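Local atomic coordinates of AlyQ (Persicobacter sp. CCB-QB2, PDB entry 7D2A), a protein that binds uronic acid sugars of alginate through a family 32 carbohydrate-binding module, here holding a 4,5-unsaturated uronic acid residue. Residues 20-25 with 33-38; 44-49 with 110-115; 52-57 with 103-108. All blocks are in the same frame, centred on the assembly; numbering follows the deposited sequence.

Contact 1. Residues 20-25 with 33-38. With CA (calcium ion), chain C; MAW (4-deoxy-alpha-L-erythro-hex-4-enopyranuronic acid), chain B.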
ATOM      1  N   ASP A  20       7.365 -12.406   5.207  1.00 13.84           N
ATOM      2  CA  ASP A  20       7.642 -13.863   5.238  1.00 14.31           C
ATOM      3  C   ASP A  20       8.719 -14.232   4.233  1.00 15.99           C
ATOM      4  O   ASP A  20       8.800 -15.421   3.915  1.00 15.77           O
ATOM      5  CB  ASP A  20       6.365 -14.608   4.910  1.00 13.86           C
ATOM      6  CG  ASP A  20       5.993 -14.599   3.450  1.00 16.14           C
ATOM      7  OD1 ASP A  20       6.446 -13.681   2.759  1.00 14.17           O
ATOM      8  OD2 ASP A  20       5.214 -15.513   3.035  1.00 16.24           O
ATOM      9  N   GLY A  21       9.567 -13.309   3.814  1.00 14.12           N
ATOM     10  CA  GLY A  21      10.602 -13.549   2.809  1.00 14.03           C
ATOM     11  C   GLY A  21      10.230 -12.892   1.502  1.00 13.54           C
ATOM     12  O   GLY A  21      11.123 -12.658   0.696  1.00 14.55           O
ATOM     13  N   ASN A  22       8.928 -12.573   1.346  1.00 13.01           N
ATOM     14  CA  ASN A  22       8.383 -11.740   0.248  1.00 12.90           C
ATOM     15  C   ASN A  22       8.551 -10.299   0.728  1.00 11.77           C
ATOM     16  O   ASN A  22       7.786  -9.863   1.531  1.00 12.21           O
ATOM     17  CB  ASN A  22       6.960 -12.127  -0.129  1.00 11.73           C
ATOM     18  CG  ASN A  22       6.956 -13.509  -0.746  1.00 13.63           C
ATOM     19  OD1 ASN A  22       7.366 -13.696  -1.892  1.00 13.21           O
ATOM     20  ND2 ASN A  22       6.463 -14.469   0.015  1.00 15.68           N
ATOM     21  N   LEU A  23       9.632  -9.662   0.328  1.00 12.35           N
ATOM     22  CA  LEU A  23      10.143  -8.438   0.974  1.00 12.17           C
ATOM     23  C   LEU A  23       9.248  -7.233   0.675  1.00 11.18           C
ATOM     24  O   LEU A  23       8.804  -7.040  -0.439  1.00 11.22           O
ATOM     25  CB  LEU A  23      11.574  -8.152   0.517  1.00 13.63           C
ATOM     26  CG  LEU A  23      12.594  -9.161   1.006  1.00 14.69           C
ATOM     27  CD1 LEU A  23      13.921  -8.797   0.372  1.00 15.80           C
ATOM     28  CD2 LEU A  23      12.613  -9.151   2.498  1.00 15.04           C
ATOM     29  N   PRO A  24       9.290  -6.232   1.575  1.00 11.06           N
ATOM     30  CA  PRO A  24       8.581  -4.966   1.351  1.00 11.68           C
ATOM     31  C   PRO A  24       8.909  -4.295   0.018  1.00 11.07           C
ATOM     32  O   PRO A  24       8.013  -3.816  -0.714  1.00 12.29           O
ATOM     33  CB  PRO A  24       8.993  -4.173   2.582  1.00 11.94           C
ATOM     34  CG  PRO A  24       9.091  -5.201   3.661  1.00 11.50           C
ATOM     35  CD  PRO A  24       9.800  -6.320   2.954  1.00 11.66           C
ATOM     36  N   GLU A  25      10.193  -4.298  -0.332  1.00 12.86           N
ATOM     37  CA  GLU A  25      10.718  -3.639  -1.555  0.50 12.70           C
ATOM     38  C   GLU A  25      10.193  -4.315  -2.818  1.00 11.21           C
ATOM     39  O   GLU A  25      10.281  -3.710  -3.859  1.00 11.33           O
ATOM     40  CB  GLU A  25      12.250  -3.652  -1.569  0.50 15.23           C
ATOM     41  CG  GLU A  25      12.876  -4.950  -2.049  0.50 15.68           C
ATOM     42  CD  GLU A  25      14.390  -5.028  -1.860  0.50 17.66           C
ATOM     43  OE1 GLU A  25      15.121  -4.031  -2.187  0.50 20.86           O
ATOM     44  OE2 GLU A  25      14.817  -6.017  -1.322  0.50 16.18           O
ATOM     45  N   SER A  33       4.645  -9.993 -10.542  1.00 12.69           N
ATOM     46  CA  SER A  33       4.880 -11.391 -10.096  0.50 13.83           C
ATOM     47  C   SER A  33       5.649 -11.444  -8.777  1.00 14.30           C
ATOM     48  O   SER A  33       5.893 -12.579  -8.289  1.00 16.05           O
ATOM     49  CB  SER A  33       5.599 -12.200 -11.159  0.50 14.19           C
ATOM     50  OG  SER A  33       6.970 -11.880 -11.207  0.50 15.46           O
ATOM     51  N   THR A  34       6.030 -10.291  -8.217  1.00 10.46           N
ATOM     52  CA  THR A  34       6.749 -10.257  -6.923  1.00 10.99           C
ATOM     53  C   THR A  34       5.912  -9.473  -5.939  1.00 11.29           C
ATOM     54  O   THR A  34       5.262  -8.476  -6.361  1.00 10.90           O
ATOM     55  CB  THR A  34       8.122  -9.634  -7.075  1.00 11.30           C
ATOM     56  OG1 THR A  34       7.899  -8.273  -7.410  1.00 10.70           O
ATOM     57  CG2 THR A  34       8.975 -10.367  -8.088  1.00 12.68           C
ATOM     58  N   ARG A  35       5.918  -9.881  -4.682  1.00 11.32           N
ATOM     59  CA  ARG A  35       4.992  -9.329  -3.681  1.00 11.16           C
ATOM     60  C   ARG A  35       5.705  -9.097  -2.355  1.00 11.80           C
ATOM     61  O   ARG A  35       6.752  -9.712  -2.064  1.00 11.65           O
ATOM     62  CB  ARG A  35       3.810 -10.265  -3.412  1.00 11.65           C
ATOM     63  CG  ARG A  35       4.182 -11.567  -2.733  1.00 11.16           C
ATOM     64  CD  ARG A  35       3.023 -12.528  -2.684  1.00 12.18           C
ATOM     65  NE  ARG A  35       3.347 -13.752  -1.968  1.00 12.34           N
ATOM     66  CZ  ARG A  35       3.772 -14.886  -2.538  1.00 15.48           C
ATOM     67  NH1 ARG A  35       3.965 -14.970  -3.855  1.00 16.55           N
ATOM     68  NH2 ARG A  35       3.973 -15.957  -1.785  1.00 15.09           N
ATOM     69  N   TRP A  36       5.077  -8.258  -1.528  1.00 10.59           N
ATOM     70  CA  TRP A  36       5.290  -8.288  -0.067  1.00 10.10           C
ATOM     71  C   TRP A  36       4.162  -9.107   0.544  1.00 11.00           C
ATOM     72  O   TRP A  36       2.980  -8.921   0.129  1.00 11.11           O
ATOM     73  CB  TRP A  36       5.204  -6.854   0.469  1.00  9.99           C
ATOM     74  CG  TRP A  36       5.022  -6.789   1.954  1.00 10.88           C
ATOM     75  CD1 TRP A  36       5.907  -7.138   2.911  1.00 10.93           C
ATOM     76  CD2 TRP A  36       3.849  -6.344   2.652  1.00 11.38           C
ATOM     77  NE1 TRP A  36       5.406  -6.943   4.164  1.00 11.51           N
ATOM     78  CE2 TRP A  36       4.131  -6.447   4.035  1.00 11.18           C
ATOM     79  CE3 TRP A  36       2.605  -5.849   2.254  1.00 11.98           C
ATOM     80  CZ2 TRP A  36       3.220  -6.047   5.028  1.00 12.07           C
ATOM     81  CZ3 TRP A  36       1.682  -5.526   3.222  1.00 11.98           C
ATOM     82  CH2 TRP A  36       1.999  -5.586   4.597  1.00 11.58           C
ATOM     83  N   SER A  37       4.474  -9.988   1.486  1.00 11.29           N
ATOM     84  CA  SER A  37       3.464 -10.754   2.231  1.00 11.04           C
ATOM     85  C   SER A  37       3.757 -10.641   3.716  1.00 12.01           C
ATOM     86  O   SER A  37       4.895 -10.904   4.128  1.00 11.78           O
ATOM     87  CB  SER A  37       3.396 -12.190   1.802  1.00 11.29           C
ATOM     88  OG  SER A  37       2.990 -12.353   0.448  1.00 12.28           O
ATOM     89  N   ALA A  38       2.708 -10.451   4.482  1.00 12.07           N
ATOM     90  CA  ALA A  38       2.751 -10.527   5.955  1.00 12.44           C
ATOM     91  C   ALA A  38       1.412 -11.050   6.422  1.00 13.53           C
ATOM     92  O   ALA A  38       0.361 -10.561   5.993  1.00 13.38           O
ATOM     93  CB  ALA A  38       3.096  -9.175   6.558  1.00 13.87           C
TER
HETATM   94 CA    CA C 401       6.346  -6.411  -7.324  1.00 12.07          CA
HETATM   95  C1  MAW B   2       0.711 -17.922   1.939  1.00 19.57           C
HETATM   96  C2  MAW B   2       2.082 -17.644   1.469  1.00 17.55           C
HETATM   97  O2  MAW B   2       2.316 -18.027   0.083  1.00 20.91           O
HETATM   98  C3  MAW B   2       2.303 -16.118   1.658  1.00 18.42           C
HETATM   99  O3  MAW B   2       3.450 -15.676   0.957  1.00 16.27           O
HETATM  100  C4  MAW B   2       1.052 -15.368   1.175  1.00 19.10           C
HETATM  101  C5  MAW B   2      -0.068 -15.963   0.843  1.00 18.02           C
HETATM  102  O5  MAW B   2      -0.218 -17.403   0.973  1.00 19.81           O
HETATM  103  C6  MAW B   2      -1.254 -15.293   0.395  1.00 17.16           C
HETATM  104  O6A MAW B   2      -2.280 -16.009   0.168  1.00 16.45           O
HETATM  105  O6B MAW B   2      -1.299 -14.010   0.280  1.00 14.68           O
HETATM  106  O   HOH W   1       7.483 -12.365  -4.220  1.00 13.01           O
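The amide of Asn-22 lies over one face of the Arg-35 guanidinium, planes 30° apart. CG of Asn-22 stands anti to the carbonyl carbon (chi1 -67°), which swings the amide over Arg-35. Asn-22 OD1 sits above the centre of the group, 3.8 Å from CZ of Arg-35. A water links Asn-22 OD1 to Arg-35 N. At the guanidinium edge, Arg-35 NE donates in plane to Ser-37 OG over 2.8 Å, which helps set the turn of the group; Ser-37 OG is also bonded to Ser-125 OG. Arg-35 NH2 points almost straight at O3 of the unsaturated uronic acid, 2.8 Å away (175° at the hydrogen). This is the glycan pocket of a CBM32 domain, formed by loops and strand residues at one end of the beta-sandwich. The same O3 donates to Asp-20 OD2 over 2.7 Å. Asp-20 OD1 accepts from Asn-22 N, in an Asx turn, and from Asn-22 ND2, which holds the carboxylate in place. Asp-20 N donates to Ser-37 O, and CG of Pro-24 packs on CD1 of Trp-36. Just before Arg-35, Thr-34 binds calcium through O and OG1, with Asn-26, Asp-29, Asn-31, Thr-127 and Glu-128 completing the site.

Contact 2. Residues 44-49 with 110-115; sequences YITFDL and YIRITG
The Arg-112 guanidinium lies flat on one face of the Tyr-44 ring, with centres 4.0 Å apart and planes at 16°. These residues lie on two antiparallel neighbours in the five-stranded sheet of the F5/8 type C beta-sandwich. CE1 of Tyr-44 sits over the middle of the guanidinium, 3.5 Å from CZ of Arg-112. The cation-pi contact is off-centre, and CD of Arg-112 adds a CH-pi contact over the same ring face. At the guanidinium edge, near its plane, Thr-46 OG1 accepts from Arg-112 NE over 2.9 Å and only weakly from NH2. The Arg-112 chain leaves the backbone extended and bends at chi3 (-72°), which lays the flat group on the ring with its NE edge toward the Thr-46 hydroxyl. Ile-45 with Ile-113 and Phe-47 with Ile-111 are the hydrogen-bonded pairs. The shortest of their bonds, Phe-47 N to Ile-111 O, measures 2.7 Å and is nearly straight.

The Phe-47 and isoleucine side chains go to the other face of the sheet, which packs against strand 123-133. There Ile-111 meets Ile-131, and Ile-113 meets Ile-126. On the face of Arg-112, the Asp-48 carboxylate runs alongside the Tyr-110 ring. Asp-48 OD1 also forms a salt bridge with Arg-109 and accepts from Gly-50 N. Within the inner layer, CE2 of Phe-47 touches CD1 of Ile-113 at 4.0 Å.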
ATOM      1  N   TYR A  44       1.378  -4.031   8.408  1.00 12.48           N
ATOM      2  CA  TYR A  44       1.431  -2.802   7.578  1.00 12.74           C
ATOM      3  C   TYR A  44       2.749  -2.656   6.871  1.00 12.62           C
ATOM      4  O   TYR A  44       3.750  -3.275   7.229  1.00 11.08           O
ATOM      5  CB  TYR A  44       1.151  -1.575   8.438  1.00 13.25           C
ATOM      6  CG  TYR A  44       1.997  -1.410   9.662  1.00 13.91           C
ATOM      7  CD1 TYR A  44       3.283  -0.929   9.595  1.00 13.51           C
ATOM      8  CD2 TYR A  44       1.464  -1.704  10.913  1.00 14.98           C
ATOM      9  CE1 TYR A  44       4.023  -0.698  10.747  1.00 14.55           C
ATOM     10  CE2 TYR A  44       2.187  -1.447  12.065  1.00 15.04           C
ATOM     11  CZ  TYR A  44       3.472  -0.954  11.990  1.00 16.53           C
ATOM     12  OH  TYR A  44       4.199  -0.776  13.143  1.00 20.17           O
ATOM     13  N   ILE A  45       2.715  -1.832   5.826  1.00 12.49           N
ATOM     14  CA  ILE A  45       3.875  -1.518   4.981  1.00 11.60           C
ATOM     15  C   ILE A  45       3.936  -0.006   4.814  1.00 11.61           C
ATOM     16  O   ILE A  45       2.869   0.632   4.598  1.00 11.50           O
ATOM     17  CB  ILE A  45       3.805  -2.264   3.640  1.00 11.34           C
ATOM     18  CG1 ILE A  45       5.044  -2.009   2.795  1.00 11.19           C
ATOM     19  CG2 ILE A  45       2.463  -2.035   2.886  1.00 11.82           C
ATOM     20  CD1 ILE A  45       5.175  -3.041   1.663  1.00 11.91           C
ATOM     21  N   THR A  46       5.092   0.566   4.952  1.00 11.05           N
ATOM     22  CA  THR A  46       5.280   2.029   4.998  1.00 11.20           C
ATOM     23  C   THR A  46       6.215   2.467   3.893  1.00 10.98           C
ATOM     24  O   THR A  46       7.390   2.020   3.842  1.00 11.57           O
ATOM     25  CB  THR A  46       5.792   2.515   6.362  1.00 11.76           C
ATOM     26  OG1 THR A  46       4.984   1.900   7.373  1.00 12.96           O
ATOM     27  CG2 THR A  46       5.704   4.026   6.439  1.00 13.34           C
ATOM     28  N   PHE A  47       5.749   3.367   3.039  1.00 11.06           N
ATOM     29  CA  PHE A  47       6.463   3.920   1.877  1.00 12.61           C
ATOM     30  C   PHE A  47       6.976   5.297   2.216  1.00 13.25           C
ATOM     31  O   PHE A  47       6.214   6.106   2.771  1.00 13.07           O
ATOM     32  CB  PHE A  47       5.525   4.003   0.679  1.00 12.79           C
ATOM     33  CG  PHE A  47       4.935   2.671   0.391  1.00 11.81           C
ATOM     34  CD1 PHE A  47       5.638   1.721  -0.349  1.00 12.98           C
ATOM     35  CD2 PHE A  47       3.727   2.304   0.936  1.00 12.71           C
ATOM     36  CE1 PHE A  47       5.091   0.464  -0.526  1.00 13.40           C
ATOM     37  CE2 PHE A  47       3.191   1.035   0.746  1.00 13.75           C
ATOM     38  CZ  PHE A  47       3.901   0.122   0.035  1.00 13.42           C
ATOM     39  N   ASP A  48       8.249   5.560   1.920  1.00 12.39           N
ATOM     40  CA  ASP A  48       8.919   6.840   2.209  1.00 13.24           C
ATOM     41  C   ASP A  48       9.131   7.571   0.879  1.00 12.98           C
ATOM     42  O   ASP A  48       9.858   7.025   0.022  1.00 12.95           O
ATOM     43  CB  ASP A  48      10.225   6.559   2.932  1.00 15.70           C
ATOM     44  CG  ASP A  48      10.993   7.771   3.385  1.00 17.25           C
ATOM     45  OD1 ASP A  48      10.551   8.920   3.127  1.00 15.18           O
ATOM     46  OD2 ASP A  48      12.003   7.534   4.060  1.00 22.15           O
ATOM     47  N   LEU A  49       8.645   8.811   0.791  1.00 12.16           N
ATOM     48  CA  LEU A  49       8.854   9.636  -0.415  1.00 12.35           C
ATOM     49  C   LEU A  49      10.155  10.425  -0.321  1.00 13.39           C
ATOM     50  O   LEU A  49      10.516  11.106  -1.358  1.00 14.58           O
ATOM     51  CB  LEU A  49       7.673  10.571  -0.646  1.00 12.29           C
ATOM     52  CG  LEU A  49       6.312   9.897  -0.796  1.00 12.04           C
ATOM     53  CD1 LEU A  49       5.223  10.939  -1.102  1.00 12.11           C
ATOM     54  CD2 LEU A  49       6.315   8.805  -1.863  1.00 12.17           C
ATOM     55  N   TYR A 110       5.381  10.055   4.463  1.00 12.21           N
ATOM     56  CA  TYR A 110       5.190   8.599   4.684  1.00 12.12           C
ATOM     57  C   TYR A 110       3.747   8.250   4.367  1.00 11.66           C
ATOM     58  O   TYR A 110       2.795   8.963   4.808  1.00 12.41           O
ATOM     59  CB  TYR A 110       5.526   8.216   6.126  1.00 13.59           C
ATOM     60  CG  TYR A 110       6.962   8.441   6.496  1.00 13.78           C
ATOM     61  CD1 TYR A 110       7.952   7.528   6.198  1.00 13.64           C
ATOM     62  CD2 TYR A 110       7.351   9.608   7.130  1.00 16.18           C
ATOM     63  CE1 TYR A 110       9.281   7.770   6.469  1.00 16.82           C
ATOM     64  CE2 TYR A 110       8.672   9.851   7.460  1.00 17.36           C
ATOM     65  CZ  TYR A 110       9.640   8.919   7.156  1.00 17.82           C
ATOM     66  OH  TYR A 110      10.953   9.141   7.471  1.00 20.90           O
ATOM     67  N   ILE A 111       3.576   7.129   3.672  1.00 10.65           N
ATOM     68  CA  ILE A 111       2.278   6.509   3.346  1.00 10.96           C
ATOM     69  C   ILE A 111       2.326   5.085   3.844  1.00 11.15           C
ATOM     70  O   ILE A 111       3.254   4.357   3.468  1.00 11.91           O
ATOM     71  CB  ILE A 111       2.002   6.549   1.836  1.00 12.16           C
ATOM     72  CG1 ILE A 111       1.822   7.961   1.277  1.00 13.40           C
ATOM     73  CG2 ILE A 111       0.768   5.716   1.566  1.00 13.15           C
ATOM     74  CD1 ILE A 111       3.007   8.822   1.123  1.00 14.97           C
ATOM     75  N   ARG A 112       1.397   4.736   4.720  1.00 10.71           N
ATOM     76  CA  ARG A 112       1.344   3.387   5.288  1.00 11.04           C
ATOM     77  C   ARG A 112       0.069   2.706   4.837  1.00 10.64           C
ATOM     78  O   ARG A 112      -1.030   3.267   5.028  1.00 11.50           O
ATOM     79  CB  ARG A 112       1.388   3.472   6.817  1.00  9.53           C
ATOM     80  CG  ARG A 112       1.254   2.127   7.519  1.00 11.39           C
ATOM     81  CD  ARG A 112       1.522   2.307   8.992  1.00 11.93           C
ATOM     82  NE  ARG A 112       2.909   2.542   9.261  1.00 13.86           N
ATOM     83  CZ  ARG A 112       3.427   2.742  10.475  1.00 16.07           C
ATOM     84  NH1 ARG A 112       2.630   2.762  11.532  1.00 19.07           N
ATOM     85  NH2 ARG A 112       4.732   2.955  10.603  1.00 17.95           N
ATOM     86  N   ILE A 113       0.160   1.471   4.337  1.00 10.57           N
ATOM     87  CA  ILE A 113      -0.993   0.610   4.073  1.00  9.91           C
ATOM     88  C   ILE A 113      -1.073  -0.418   5.180  1.00 11.34           C
ATOM     89  O   ILE A 113      -0.125  -1.147   5.343  1.00 11.47           O
ATOM     90  CB  ILE A 113      -0.932  -0.062   2.684  1.00 10.88           C
ATOM     91  CG1 ILE A 113      -0.878   1.001   1.590  1.00 11.71           C
ATOM     92  CG2 ILE A 113      -2.071  -1.027   2.560  1.00 11.42           C
ATOM     93  CD1 ILE A 113      -0.708   0.433   0.208  1.00 12.50           C
ATOM     94  N   THR A 114      -2.188  -0.436   5.892  1.00 11.97           N
ATOM     95  CA  THR A 114      -2.462  -1.433   6.943  1.00 11.97           C
ATOM     96  C   THR A 114      -3.443  -2.430   6.363  1.00 13.23           C
ATOM     97  O   THR A 114      -4.449  -2.034   5.800  1.00 12.55           O
ATOM     98  CB  THR A 114      -2.979  -0.788   8.238  1.00 11.84           C
ATOM     99  OG1 THR A 114      -2.035   0.156   8.726  1.00 12.82           O
ATOM    100  CG2 THR A 114      -3.239  -1.856   9.267  1.00 13.01           C
ATOM    101  N   GLY A 115      -3.109  -3.728   6.447  1.00 12.00           N
ATOM    102  CA  GLY A 115      -3.981  -4.775   5.930  1.00 11.49           C
ATOM    103  C   GLY A 115      -4.729  -5.510   7.008  1.00 11.77           C
ATOM    104  O   GLY A 115      -4.137  -5.676   8.128  1.00 13.73           O
TER

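Contact 3. Residues 52-57 with 103-108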
ATOM      1  N   ALA A  52       8.377  15.693   2.229  1.00 17.95           N
ATOM      2  CA  ALA A  52       6.915  15.867   2.252  1.00 17.69           C
ATOM      3  C   ALA A  52       6.431  16.323   0.874  1.00 16.11           C
ATOM      4  O   ALA A  52       6.942  17.346   0.345  1.00 17.76           O
ATOM      5  CB  ALA A  52       6.541  16.885   3.300  1.00 19.14           C
ATOM      6  N   LYS A  53       5.426  15.634   0.322  1.00 14.23           N
ATOM      7  CA  LYS A  53       4.887  15.923  -1.012  1.00 13.85           C
ATOM      8  C   LYS A  53       3.374  16.025  -0.909  1.00 13.11           C
ATOM      9  O   LYS A  53       2.800  15.428   0.007  1.00 12.75           O
ATOM     10  CB  LYS A  53       5.175  14.782  -1.992  1.00 16.21           C
ATOM     11  CG  LYS A  53       6.620  14.318  -2.028  1.00 18.45           C
ATOM     12  CD  LYS A  53       7.415  15.254  -2.803  1.00 20.09           C
ATOM     13  CE  LYS A  53       8.813  14.739  -3.051  1.00 21.40           C
ATOM     14  NZ  LYS A  53       9.658  15.865  -3.498  1.00 25.09           N
ATOM     15  N   THR A  54       2.760  16.708  -1.851  1.00 12.90           N
ATOM     16  CA  THR A  54       1.277  16.712  -1.978  1.00 12.00           C
ATOM     17  C   THR A  54       0.815  15.395  -2.587  1.00 11.46           C
ATOM     18  O   THR A  54       1.267  15.045  -3.630  1.00 12.16           O
ATOM     19  CB  THR A  54       0.772  17.885  -2.793  1.00 14.53           C
ATOM     20  OG1 THR A  54       1.246  19.079  -2.154  1.00 16.88           O
ATOM     21  CG2 THR A  54      -0.735  17.880  -2.848  1.00 15.79           C
ATOM     22  N   VAL A  55       0.004  14.647  -1.872  1.00 11.36           N
ATOM     23  CA  VAL A  55      -0.442  13.316  -2.293  1.00 11.51           C
ATOM     24  C   VAL A  55      -1.963  13.291  -2.299  1.00 10.47           C
ATOM     25  O   VAL A  55      -2.555  13.760  -1.308  1.00 11.07           O
ATOM     26  CB  VAL A  55       0.125  12.242  -1.355  1.00 12.07           C
ATOM     27  CG1 VAL A  55      -0.361  10.887  -1.693  1.00 11.87           C
ATOM     28  CG2 VAL A  55       1.655  12.217  -1.288  1.00 13.12           C
ATOM     29  N   ASN A  56      -2.560  12.695  -3.311  1.00 10.31           N
ATOM     30  CA  ASN A  56      -4.015  12.490  -3.312  1.00  9.28           C
ATOM     31  C   ASN A  56      -4.451  11.131  -3.836  1.00 10.77           C
ATOM     32  O   ASN A  56      -5.658  10.908  -4.044  1.00 10.45           O
ATOM     33  CB  ASN A  56      -4.728  13.647  -4.039  1.00 10.72           C
ATOM     34  CG  ASN A  56      -4.389  13.695  -5.521  1.00 13.61           C
ATOM     35  OD1 ASN A  56      -3.695  12.784  -6.021  1.00 13.65           O
ATOM     36  ND2 ASN A  56      -4.916  14.686  -6.218  1.00 14.06           N
ATOM     37  N   GLN A  57      -3.496  10.241  -4.088  1.00 10.02           N
ATOM     38  CA  GLN A  57      -3.858   8.948  -4.703  1.00 11.57           C
ATOM     39  C   GLN A  57      -2.752   7.934  -4.431  1.00 11.01           C
ATOM     40  O   GLN A  57      -1.545   8.212  -4.524  1.00 10.68           O
ATOM     41  CB  GLN A  57      -4.064   9.096  -6.198  1.00 11.86           C
ATOM     42  CG  GLN A  57      -4.599   7.849  -6.833  1.00 14.29           C
ATOM     43  CD  GLN A  57      -4.947   8.159  -8.273  1.00 20.83           C
ATOM     44  OE1 GLN A  57      -6.044   8.632  -8.597  1.00 23.60           O
ATOM     45  NE2 GLN A  57      -3.941   8.064  -9.083  1.00 20.30           N
ATOM     46  N   PHE A 103      -8.126  10.333  -2.466  1.00 10.30           N
ATOM     47  CA  PHE A 103      -8.594  11.030  -1.254  1.00  9.93           C
ATOM     48  C   PHE A 103      -8.235  12.487  -1.407  1.00 10.97           C
ATOM     49  O   PHE A 103      -7.361  12.883  -2.185  1.00 11.09           O
ATOM     50  CB  PHE A 103      -7.988  10.403   0.005  1.00  9.88           C
ATOM     51  CG  PHE A 103      -6.521  10.074  -0.064  1.00 10.00           C
ATOM     52  CD1 PHE A 103      -5.549  11.041   0.126  1.00  9.87           C
ATOM     53  CD2 PHE A 103      -6.122   8.821  -0.496  1.00  9.99           C
ATOM     54  CE1 PHE A 103      -4.208  10.746  -0.030  1.00 10.18           C
ATOM     55  CE2 PHE A 103      -4.774   8.497  -0.621  1.00 10.12           C
ATOM     56  CZ  PHE A 103      -3.818   9.463  -0.387  1.00  9.40           C
ATOM     57  N   THR A 104      -8.867  13.335  -0.605  1.00 10.94           N
ATOM     58  CA  THR A 104      -8.561  14.777  -0.613  1.00 10.81           C
ATOM     59  C   THR A 104      -7.070  15.031  -0.430  1.00 10.42           C
ATOM     60  O   THR A 104      -6.451  14.431   0.451  1.00 10.96           O
ATOM     61  CB  THR A 104      -9.380  15.501   0.478  1.00 10.39           C
ATOM     62  OG1 THR A 104     -10.731  15.146   0.260  1.00 11.47           O
ATOM     63  CG2 THR A 104      -9.177  16.996   0.454  1.00 10.86           C
ATOM     64  N   ALA A 105      -6.515  15.927  -1.258  1.00 10.67           N
ATOM     65  CA  ALA A 105      -5.069  16.122  -1.327  1.00 11.54           C
ATOM     66  C   ALA A 105      -4.525  16.582   0.016  1.00 12.44           C
ATOM     67  O   ALA A 105      -5.185  17.432   0.690  1.00 13.30           O
ATOM     68  CB  ALA A 105      -4.704  17.132  -2.374  1.00 11.13           C
ATOM     69  N   THR A 106      -3.387  16.051   0.429  1.00 13.17           N
ATOM     70  CA  THR A 106      -2.755  16.464   1.694  1.00 13.51           C
ATOM     71  C   THR A 106      -1.240  16.247   1.594  1.00 15.23           C
ATOM     72  O   THR A 106      -0.804  15.678   0.626  1.00 17.88           O
ATOM     73  CB  THR A 106      -3.394  15.693   2.848  1.00 15.03           C
ATOM     74  OG1 THR A 106      -2.929  16.331   4.046  1.00 17.28           O
ATOM     75  CG2 THR A 106      -3.103  14.208   2.780  1.00 17.01           C
ATOM     76  N   THR A 107      -0.497  16.636   2.582  1.00 14.28           N
ATOM     77  CA  THR A 107       0.975  16.609   2.510  1.00 15.17           C
ATOM     78  C   THR A 107       1.412  15.371   3.253  1.00 16.21           C
ATOM     79  O   THR A 107       0.872  15.096   4.351  1.00 18.40           O
ATOM     80  CB  THR A 107       1.601  17.889   3.081  1.00 18.02           C
ATOM     81  OG1 THR A 107       1.162  18.905   2.194  1.00 18.22           O
ATOM     82  CG2 THR A 107       3.104  17.825   3.113  1.00 19.83           C
ATOM     83  N   ALA A 108       2.413  14.656   2.761  1.00 13.93           N
ATOM     84  CA  ALA A 108       2.925  13.455   3.448  1.00 13.60           C
ATOM     85  C   ALA A 108       4.324  13.155   2.933  1.00 13.31           C
ATOM     86  O   ALA A 108       4.567  13.283   1.719  1.00 13.86           O
ATOM     87  CB  ALA A 108       2.059  12.222   3.260  1.00 13.80           C
TER
HETATM   88  O   HOH W   2       2.804  19.466   0.121  1.00 27.25           O
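Val-55 N donates to Thr-106 O over 2.8 Å, with an angle of 176° at the hydrogen. The return bond runs from Thr-106 N to Val-55 O. Two residues along, Lys-53 and Ala-108 form the next hydrogen-bonded pair, also with a bond each way. Between these pairs, Thr-54 and Thr-107 form a non-hydrogen-bonded pair. Their hydroxyls are bridged by one water, 2.8 Å from Thr-54 OG1 and 2.7 Å from Thr-107 OG1. Beside this bridge, CB of Ala-52 touches CG2 of Thr-107 at 3.6 Å.

At the other end, Phe-103 N donates to Asn-56 O over 3.0 Å. The Phe-103 ring folds over the backbone of segment 52-57. Its CG stands between the backbone N and the carbonyl carbon (chi1 44°), which brings one ring face over the link from Asn-56 to Gln-57. CZ of Phe-103 lies 3.8 Å from Gln-57 N, and CG1 of Val-55 reaches CZ of Phe-103 at 4.0 Å. Leu-76 of strand 70-77 also packs against Phe-103, as well as against Thr-106 and Ala-108. The amide end of Asn-56 turns to another partner, with OD1 accepting from Ala-134 N. The chain turns a corner at Thr-104, while strand 52-62 continues. On its other edge, Asn-56 and Gln-57 both face Phe-132 of strand 123-133, forming a classic beta bulge in an antiparallel sheet of the beta-sandwich.

In the fold
The three contacts lie within one F5/8 type C beta-sandwich. Contact 1 comes first along the chain, and contact 3 is nested inside the loop closed by contact 2. Contact 2 joins two strands of the five-stranded sheet. Contacts 1 and 3 both reach the other sheet, but from opposite sides of the chain's centre, with their own centres about 25 Å apart. Contact 2 touches both: Trp-36 packs on Tyr-44 and Ile-45, and Leu-49 packs on Val-55 and Ala-108. Its centre is about 14 Å from that of contact 1 and 13 Å from that of contact 3. Contact 1 supplies part of the sugar pocket and one calcium ligand, Thr-34, so both sites lie beside it, far from contact 3.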